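Local coordinates for protein putative malic enzyme ((S)-malate:NAD+ oxidoreductase (decarboxylating)) (Streptococcus pyogenes, PDB 2A9F) that probably catalyses the NAD-dependent oxidative decarboxylation of (S)-malate, aided by a divalent metal ion such as magnesium or manganese, at residues A[170-173]-A[174-177]; A[184-188]-A[189-193]; A[205-209]-A[210-214]. All blocks are in the same frame, centred on the assembly; numbering follows the deposited sequence.

Interaction 1: residues A[170-173]-A[174-177]; sequences VVLA and AIFN
Ala-174 N donates to Val-170 O (2.9 Å) and Asn-177 N to Ala-173 O (3.3 Å), two i to i+4 backbone bonds of helix 162-180, at either end of residues 170-177. Between them, the amide of Phe-176 makes a weak bond to Leu-172 O at 3.3 Å, long but nearly straight at 165°. Leu-172 and Phe-176, one turn apart, form the main side-chain contact. The branch carbon CG of Leu-172 lies 4.1 Å from Phe-176 CE1 and is as close to CZ, so the leucine meets the far half of the ring. Phe-176 has CG beside the backbone N and leans back along the helix over the preceding turn. One face of its ring thereby rests on Leu-172 O, which stands 3.3 Å above the ring plane and is displaced toward the rim.

The helix belongs to the NAD-binding domain, which has a Rossmann-type fold, and its sides face different neighbours. Leu-172 and Phe-176 meet helix 342-354 through Ile-346 and Ala-349, while Ala-174 and Ile-175 lie against Phe-286 of strand 284-287. Ile-175 touches Leu-172 more loosely, the two CD1 methyls being 4.4 Å apart. At the N-terminal end of the contact, the side chain of Val-170 comes within about 5 Å of that of Asn-320, a predicted malate-binding residue. Asn-177 turns its amide to another part of the chain, where ND2 is hydrogen-bonded to Thr-363 O.

Interaction 2: residues A[184-188]-A[189-193]; sequences KSLDE and VSIVV
Val-189 packs back onto the turn of residues 185-188 just before the chain enters strand 190-194, a parallel strand flanked by 214-219 and 262-264 in the Rossmann-type sheet of the NAD-binding domain. On the tight side of this helix-to-strand connection, the methyls of Val-189 press on backbone carbonyls and on the side chain of Leu-186. Val-189 splits its two methyls over the turn: CG1 lies 3.0 Å from Ser-185 O, and CG2 lies 3.1 Å from Leu-186 O. The same CG2 touches the CD1 methyl of Leu-186 at 3.8 Å.

A chi1 of -170° sets CG of Leu-186 beside its own carbonyl carbon, from where CD1 reaches the terminal methyl of Ile-191 as well as Val-189, thus bridging the turn and the first part of the strand. Leu-179 of helix 162-180 lies against both Leu-186 and Val-189 and helps to bury this apolar group.

The other side of the turn is polar and much looser. Asp-187 and Glu-188 are exposed, and a long, weak backbone bond from Glu-188 N to Ser-185 O spans the turn. Lys-184 meets the valine through CB alone, 4.3 Å from Val-189 CG1, while its extended chain carries NZ away from the contact. Ser-190 turns its hydroxyl from the turn to Ile-261 N and Ala-259 O. On the polar side, Ser-185 OG makes a weak 3.2 Å bond to Asp-187 OD2.

Interaction 3: residues A[205-209]-A[210-214]; sequences RKLLA and AGATK
Leu-207 lies against the methyl of Ala-212, its CB 4.0 Å and its CD2 4.2 Å from Ala-212 CB. The alanine CB also presses on the leucine backbone, lying 3.2 Å from Leu-207 O, so this one methyl packs against both the side chain and the carbonyl of the last full turn of the helix. Leu-208 approaches the same residue differently. With its CG anti to the carbonyl carbon, it extends one branch toward the departing chain, and CD2 comes to 3.2 Å from Ala-212 O. Its contact with the alanine methyl is looser, at 4.3 Å from Leu-208 CD2 to Ala-212 CB.

These contacts gather round the C-terminal end of helix 198-210, where the chain turns toward strand 214-219 in the Rossmann-type NAD-binding domain. Ala-210 N still bonds to Lys-206 O (2.7 Å), the nitrogen lying nearly in line with the carbonyl although the N-H...O angle is bent to 130°, and adds a weak bond to Leu-207 O. The next amide tightens the turn: Gly-211 N bonds to Leu-208 O, three residues back, at 3.1 Å. This donor approaches from well above the carbonyl plane, at a C=O...N angle of 110°.

Gly-211 then leaves the helical conformation with a positive phi of 136°. A CB at these backbone angles would be jammed against the preceding carbonyl oxygen, so the turn calls for glycine. The change of direction brings Ala-212 back against the helix end, with its CB directed at it, and Ile-191 of strand 190-194 and Leu-186 also pack against this alanine. Ala-210 faces another neighbour as well: its side chain meets Ile-346 of helix 342-354, and its CB lies 3.3 Å from Lys-206 O.

In the fold
The three contacts follow one another along the chain: helix 162-180 carries interaction 1, the turn into strand 190-194 forms interaction 2, and the exit from helix 198-210 toward strand 214-219 forms interaction 3. All belong to the NAD-binding domain. Interaction 1 is centred about 12 Å from each of the others, which are about 9 Å apart. Leu-172, Ile-175 and Phe-176 meet Leu-186, Leu-207 and Ala-210 in a shared apolar core. Strands 190-194 and 214-219 run parallel, joined through helix 198-210 in a beta-alpha-beta crossover, consistent with the dinucleotide-binding unit of a Rossmann fold. Ile-191 N pairs with Lys-214 O where interactions 2 and 3 meet, linking the two strand entrances beside that core.

Interaction 1: residues A[170-173]-A[174-177]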
# COMPACT_ATOMS: atom_id res chain seq x y z
N VAL A 170 25.71 5.23 -8.06
CA VAL A 170 26.26 6.55 -7.82
C VAL A 170 27.77 6.47 -7.80
O VAL A 170 28.46 7.45 -8.11
CB VAL A 170 25.73 7.13 -6.49
CG1 VAL A 170 26.33 8.51 -6.25
CG2 VAL A 170 24.22 7.22 -6.55
N VAL A 171 28.29 5.31 -7.43
CA VAL A 171 29.73 5.12 -7.41
C VAL A 171 30.19 5.03 -8.85
O VAL A 171 31.24 5.55 -9.22
CB VAL A 171 30.11 3.85 -6.65
CG1 VAL A 171 31.61 3.55 -6.85
CG2 VAL A 171 29.80 4.04 -5.15
N LEU A 172 29.37 4.38 -9.67
CA LEU A 172 29.68 4.23 -11.07
C LEU A 172 29.67 5.59 -11.75
O LEU A 172 30.45 5.85 -12.67
CB LEU A 172 28.66 3.31 -11.74
CG LEU A 172 29.02 2.83 -13.15
CD1 LEU A 172 30.46 2.31 -13.17
CD2 LEU A 172 28.07 1.74 -13.58
N ALA A 173 28.79 6.48 -11.28
CA ALA A 173 28.71 7.80 -11.89
C ALA A 173 29.88 8.62 -11.38
O ALA A 173 30.43 9.46 -12.12
CB ALA A 173 27.39 8.48 -11.52
N ALA A 174 30.26 8.36 -10.13
CA ALA A 174 31.36 9.07 -9.51
C ALA A 174 32.70 8.76 -10.17
O ALA A 174 33.65 9.53 -10.04
CB ALA A 174 31.42 8.74 -8.03
N ILE A 175 32.81 7.64 -10.87
CA ILE A 175 34.08 7.36 -11.51
C ILE A 175 34.05 7.96 -12.91
O ILE A 175 35.04 8.51 -13.36
CB ILE A 175 34.45 5.83 -11.55
CG1 ILE A 175 33.97 5.19 -12.85
CG2 ILE A 175 33.87 5.09 -10.36
CD1 ILE A 175 34.61 3.84 -13.09
N PHE A 176 32.92 7.85 -13.61
CA PHE A 176 32.83 8.43 -14.95
C PHE A 176 33.39 9.85 -14.85
O PHE A 176 34.17 10.30 -15.71
CB PHE A 176 31.38 8.50 -15.41
CG PHE A 176 30.80 7.19 -15.83
CD1 PHE A 176 29.46 6.91 -15.60
CD2 PHE A 176 31.59 6.24 -16.48
CE1 PHE A 176 28.90 5.70 -16.01
CE2 PHE A 176 31.04 5.03 -16.89
CZ PHE A 176 29.70 4.75 -16.66
N ASN A 177 33.01 10.55 -13.79
CA ASN A 177 33.49 11.89 -13.58
C ASN A 177 34.92 11.88 -13.09
O ASN A 177 35.67 12.84 -13.29
CB ASN A 177 32.58 12.63 -12.60
CG ASN A 177 31.40 13.26 -13.28
OD1 ASN A 177 31.29 13.23 -14.51
ND2 ASN A 177 30.49 13.83 -12.50

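Interaction 2: residues A[184-188]-A[189-193]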
# COMPACT_ATOMS: atom_id res chain seq x y z
N LYS A 184 42.16 9.69 -18.28
CA LYS A 184 42.30 8.27 -18.56
C LYS A 184 40.96 7.72 -19.04
O LYS A 184 39.94 8.37 -18.88
CB LYS A 184 42.76 7.54 -17.29
CG LYS A 184 43.94 8.21 -16.61
CD LYS A 184 44.33 7.53 -15.28
CE LYS A 184 45.51 8.25 -14.62
NZ LYS A 184 45.84 7.72 -13.27
N SER A 185 40.96 6.53 -19.63
CA SER A 185 39.70 5.93 -20.07
C SER A 185 39.32 4.83 -19.09
O SER A 185 40.06 4.53 -18.15
CB SER A 185 39.85 5.33 -21.48
OG SER A 185 38.63 4.73 -21.91
N LEU A 186 38.15 4.23 -19.30
CA LEU A 186 37.67 3.18 -18.43
C LEU A 186 38.27 1.84 -18.88
O LEU A 186 38.12 0.82 -18.20
CB LEU A 186 36.14 3.13 -18.47
CG LEU A 186 35.41 2.24 -17.46
CD1 LEU A 186 35.77 2.64 -16.03
CD2 LEU A 186 33.91 2.36 -17.70
N ASP A 187 38.94 1.85 -20.03
CA ASP A 187 39.56 0.65 -20.58
C ASP A 187 41.06 0.72 -20.38
O ASP A 187 41.79 -0.14 -20.86
CB ASP A 187 39.29 0.53 -22.08
CG ASP A 187 37.82 0.70 -22.43
OD1 ASP A 187 37.08 -0.30 -22.40
OD2 ASP A 187 37.42 1.85 -22.72
N GLU A 188 41.52 1.75 -19.69
CA GLU A 188 42.93 1.93 -19.42
C GLU A 188 43.11 1.89 -17.91
O GLU A 188 44.22 1.90 -17.39
CB GLU A 188 43.42 3.29 -19.93
CG GLU A 188 43.12 3.61 -21.39
CD GLU A 188 43.52 5.04 -21.77
OE1 GLU A 188 44.72 5.38 -21.67
OE2 GLU A 188 42.62 5.82 -22.16
N VAL A 189 41.99 1.85 -17.19
CA VAL A 189 42.06 1.84 -15.75
C VAL A 189 42.18 0.47 -15.09
O VAL A 189 41.57 -0.50 -15.52
CB VAL A 189 40.85 2.58 -15.13
CG1 VAL A 189 41.01 4.10 -15.31
CG2 VAL A 189 39.57 2.10 -15.78
N SER A 190 43.01 0.42 -14.05
CA SER A 190 43.21 -0.78 -13.27
C SER A 190 42.36 -0.55 -12.03
O SER A 190 42.70 0.25 -11.15
CB SER A 190 44.68 -0.92 -12.88
OG SER A 190 45.09 0.18 -12.10
N ILE A 191 41.23 -1.26 -11.97
CA ILE A 191 40.25 -1.14 -10.90
C ILE A 191 40.24 -2.32 -9.92
O ILE A 191 40.01 -3.47 -10.32
CB ILE A 191 38.84 -1.00 -11.53
CG1 ILE A 191 38.83 0.17 -12.52
CG2 ILE A 191 37.80 -0.81 -10.45
CD1 ILE A 191 37.52 0.34 -13.26
N VAL A 192 40.49 -2.02 -8.64
CA VAL A 192 40.50 -3.04 -7.58
C VAL A 192 39.23 -2.96 -6.72
O VAL A 192 38.99 -1.94 -6.09
CB VAL A 192 41.70 -2.85 -6.63
CG1 VAL A 192 41.53 -3.76 -5.42
CG2 VAL A 192 43.01 -3.17 -7.35
N VAL A 193 38.44 -4.03 -6.70
CA VAL A 193 37.21 -4.06 -5.89
C VAL A 193 37.33 -4.97 -4.66
O VAL A 193 37.55 -6.17 -4.78
CB VAL A 193 35.99 -4.54 -6.72
CG1 VAL A 193 34.78 -4.73 -5.81
CG2 VAL A 193 35.67 -3.53 -7.81

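Interaction 3: residues A[205-209]-A[210-214]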
# COMPACT_ATOMS: atom_id res chain seq x y z
N ARG A 205 30.27 -6.63 -12.12
CA ARG A 205 29.58 -6.91 -13.37
C ARG A 205 29.26 -5.59 -14.05
O ARG A 205 29.46 -5.42 -15.26
CB ARG A 205 28.28 -7.68 -13.15
CG ARG A 205 28.45 -9.17 -12.97
CD ARG A 205 29.32 -9.46 -11.77
NE ARG A 205 29.28 -10.86 -11.38
CZ ARG A 205 28.25 -11.44 -10.76
NH1 ARG A 205 27.17 -10.73 -10.46
NH2 ARG A 205 28.32 -12.72 -10.44
N LYS A 206 28.75 -4.65 -13.26
CA LYS A 206 28.40 -3.34 -13.79
C LYS A 206 29.62 -2.69 -14.43
O LYS A 206 29.53 -2.22 -15.57
CB LYS A 206 27.84 -2.45 -12.68
CG LYS A 206 26.43 -2.83 -12.28
CD LYS A 206 25.95 -2.01 -11.10
CE LYS A 206 24.60 -2.52 -10.64
NZ LYS A 206 24.65 -3.99 -10.36
N LEU A 207 30.74 -2.66 -13.72
CA LEU A 207 31.96 -2.07 -14.27
C LEU A 207 32.35 -2.67 -15.63
O LEU A 207 32.66 -1.94 -16.58
CB LEU A 207 33.12 -2.26 -13.31
CG LEU A 207 33.35 -1.16 -12.30
CD1 LEU A 207 34.47 -1.59 -11.37
CD2 LEU A 207 33.70 0.13 -13.02
N LEU A 208 32.35 -3.98 -15.74
CA LEU A 208 32.73 -4.60 -17.00
C LEU A 208 31.75 -4.19 -18.09
O LEU A 208 32.15 -3.88 -19.21
CB LEU A 208 32.79 -6.12 -16.85
CG LEU A 208 33.92 -6.54 -15.90
CD1 LEU A 208 34.07 -8.06 -15.90
CD2 LEU A 208 35.22 -5.87 -16.33
N ALA A 209 30.46 -4.16 -17.73
CA ALA A 209 29.40 -3.77 -18.65
C ALA A 209 29.52 -2.29 -19.01
O ALA A 209 29.11 -1.87 -20.09
CB ALA A 209 28.05 -4.03 -18.01
N ALA A 210 30.10 -1.51 -18.11
CA ALA A 210 30.26 -0.09 -18.33
C ALA A 210 31.45 0.22 -19.21
O ALA A 210 31.59 1.34 -19.69
CB ALA A 210 30.41 0.63 -17.00
N GLY A 211 32.30 -0.77 -19.44
CA GLY A 211 33.48 -0.56 -20.26
C GLY A 211 34.74 -1.16 -19.67
O GLY A 211 35.46 -1.89 -20.35
N ALA A 212 34.99 -0.87 -18.39
CA ALA A 212 36.16 -1.36 -17.65
C ALA A 212 36.79 -2.62 -18.24
O ALA A 212 36.13 -3.65 -18.40
CB ALA A 212 35.79 -1.60 -16.18
N THR A 213 38.09 -2.52 -18.54
CA THR A 213 38.87 -3.62 -19.11
C THR A 213 39.53 -4.51 -18.06
O THR A 213 39.45 -5.74 -18.14
CB THR A 213 39.98 -3.06 -20.04
OG1 THR A 213 39.40 -2.40 -21.17
CG2 THR A 213 40.90 -4.18 -20.51
N LYS A 214 40.18 -3.90 -17.08
CA LYS A 214 40.86 -4.66 -16.06
C LYS A 214 40.41 -4.42 -14.62
O LYS A 214 40.72 -3.39 -14.02
CB LYS A 214 42.37 -4.45 -16.20
CG LYS A 214 42.79 -3.09 -16.75
CD LYS A 214 44.30 -3.12 -17.08
CE LYS A 214 44.79 -1.86 -17.80
NZ LYS A 214 45.17 -0.76 -16.86